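Local coordinates for Spermidine/putrescine ABC transporter, periplasmic binding protein (Treponema pallidum, PDB 2V84) that probably serves as a polyamine receptor, binding spermidine or putrescine as the solute-binding lipoprotein of an ABC transporter, at residues P142-A145 / S149-S152. Numbering follows the deposited sequence.
Sequences PSYA and SIFS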
ATOM      1  N   PRO A 142      -5.328   7.630 -26.697  1.00 31.22           N
ATOM      2  CA  PRO A 142      -5.031   9.074 -26.736  1.00 31.29           C
ATOM      3  C   PRO A 142      -6.037   9.959 -25.990  1.00 30.93           C
ATOM      4  O   PRO A 142      -5.641  11.012 -25.466  1.00 30.85           O
ATOM      5  CB  PRO A 142      -5.032   9.403 -28.227  1.00 31.69           C
ATOM      6  CG  PRO A 142      -5.035   8.082 -28.935  1.00 32.66           C
ATOM      7  CD  PRO A 142      -5.713   7.129 -28.027  1.00 30.87           C
ATOM      8  N   SER A 143      -7.293   9.514 -25.902  1.00 30.21           N
ATOM      9  CA  SER A 143      -8.344  10.272 -25.202  1.00 28.68           C
ATOM     10  C   SER A 143      -8.981   9.477 -24.050  1.00 27.67           C
ATOM     11  O   SER A 143      -9.487   8.379 -24.244  1.00 28.25           O
ATOM     12  CB  SER A 143      -9.414  10.762 -26.203  1.00 28.73           C
ATOM     13  OG  SER A 143     -10.402  11.553 -25.545  1.00 28.14           O
ATOM     14  N   TYR A 144      -8.942  10.036 -22.847  1.00 26.80           N
ATOM     15  CA  TYR A 144      -9.513   9.364 -21.674  1.00 25.69           C
ATOM     16  C   TYR A 144      -9.735  10.378 -20.569  1.00 25.58           C
ATOM     17  O   TYR A 144      -9.032  11.394 -20.507  1.00 25.34           O
ATOM     18  CB  TYR A 144      -8.589   8.214 -21.183  1.00 25.72           C
ATOM     19  CG  TYR A 144      -7.168   8.666 -20.928  1.00 26.35           C
ATOM     20  CD1 TYR A 144      -6.249   8.764 -21.986  1.00 24.86           C
ATOM     21  CD2 TYR A 144      -6.743   9.023 -19.638  1.00 24.23           C
ATOM     22  CE1 TYR A 144      -4.944   9.203 -21.764  1.00 23.89           C
ATOM     23  CE2 TYR A 144      -5.441   9.472 -19.405  1.00 23.65           C
ATOM     24  CZ  TYR A 144      -4.555   9.566 -20.496  1.00 25.86           C
ATOM     25  OH  TYR A 144      -3.269  10.005 -20.300  1.00 26.45           O
ATOM     26  N   ALA A 145     -10.704  10.099 -19.695  1.00 25.17           N
ATOM     27  CA  ALA A 145     -10.860  10.883 -18.479  1.00 25.41           C
ATOM     28  C   ALA A 145     -10.069  10.166 -17.405  1.00 25.00           C
ATOM     29  O   ALA A 145      -9.954   8.934 -17.431  1.00 25.11           O
ATOM     30  CB  ALA A 145     -12.351  11.007 -18.073  1.00 24.95           C
ATOM     31  N   SER A 149     -13.993   5.319 -13.937  1.00 23.33           N
ATOM     32  CA  SER A 149     -14.939   4.901 -14.946  1.00 23.59           C
ATOM     33  C   SER A 149     -14.216   4.520 -16.231  1.00 23.40           C
ATOM     34  O   SER A 149     -14.846   4.090 -17.190  1.00 24.05           O
ATOM     35  CB  SER A 149     -15.972   5.988 -15.193  1.00 23.20           C
ATOM     36  OG  SER A 149     -16.907   6.004 -14.101  1.00 26.46           O
ATOM     37  N   ILE A 150     -12.893   4.667 -16.253  1.00 23.72           N
ATOM     38  CA  ILE A 150     -12.114   4.239 -17.429  1.00 23.55           C
ATOM     39  C   ILE A 150     -12.290   2.724 -17.625  1.00 23.34           C
ATOM     40  O   ILE A 150     -12.198   2.192 -18.729  1.00 23.66           O
ATOM     41  CB  ILE A 150     -10.610   4.615 -17.297  1.00 23.19           C
ATOM     42  CG1 ILE A 150      -9.896   4.415 -18.646  1.00 26.20           C
ATOM     43  CG2 ILE A 150      -9.922   3.836 -16.139  1.00 24.69           C
ATOM     44  CD1 ILE A 150      -8.627   5.246 -18.802  1.00 28.18           C
ATOM     45  N   PHE A 151     -12.584   2.022 -16.535  1.00 24.24           N
ATOM     46  CA  PHE A 151     -12.785   0.582 -16.631  1.00 24.92           C
ATOM     47  C   PHE A 151     -14.133   0.153 -17.225  1.00 26.33           C
ATOM     48  O   PHE A 151     -14.341  -1.021 -17.514  1.00 26.17           O
ATOM     49  CB  PHE A 151     -12.478  -0.083 -15.274  1.00 24.38           C
ATOM     50  CG  PHE A 151     -11.037   0.049 -14.878  1.00 24.60           C
ATOM     51  CD1 PHE A 151     -10.060  -0.681 -15.553  1.00 24.71           C
ATOM     52  CD2 PHE A 151     -10.648   0.911 -13.834  1.00 25.09           C
ATOM     53  CE1 PHE A 151      -8.715  -0.571 -15.212  1.00 25.85           C
ATOM     54  CE2 PHE A 151      -9.318   1.035 -13.477  1.00 23.75           C
ATOM     55  CZ  PHE A 151      -8.339   0.297 -14.179  1.00 25.79           C
ATOM     56  N   SER A 152     -15.025   1.114 -17.456  1.00 27.69           N
ATOM     57  CA  SER A 152     -16.283   0.817 -18.123  1.00 29.37           C
ATOM     58  C   SER A 152     -16.205   1.057 -19.644  1.00 30.13           C
ATOM     59  O   SER A 152     -17.215   0.936 -20.343  1.00 30.25           O
ATOM     60  CB  SER A 152     -17.410   1.623 -17.487  1.00 29.14           C
ATOM     61  OG  SER A 152     -17.313   2.950 -17.939  1.00 31.53           O
TER
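Ile150 extends its longer branch toward Tyr144, and its terminal CD1 methyl stops 3.8 Å from Tyr144 CB, at the root of the aromatic side chain. Both torsions of Ile150 stretch this branch: CG1 stands anti to the backbone N (chi1 -169°), and chi2 is extended too, which carries CD1 across to residues 144-145. The methyl also comes within 4.2 Å of Ala145 O, a loose van der Waals approach. The other branch turns to its own neighbour: CG2 sits over one face of the Phe151 ring, nearer its margin than its centre, 3.8 Å from the ring plane. Tyr144 starts toward Ile150, but its ring then leads away, and its hydroxyl hydrogen-bonds to Asp244. Tyrosine thus suits a partly exposed place, offering carbon at its base and a polar group at its end. Branched, apolar Ile150 fits a buried one, where the loop between strands 125-137 and 160-162 packs on Ile134 and Val136 of strand 125-137 and Val223 of strand 223-226 in the mixed sheet. The 3-10 turn carrying Ile150 is closed on Ser149 O, which accepts from Ser152 N and, at 2.8 Å, from Ser152 OG. Small and apolar, the contact probably adds modest dispersion and water exclusion to what sheet packing and the Tyr144-Asp244 bond already fix.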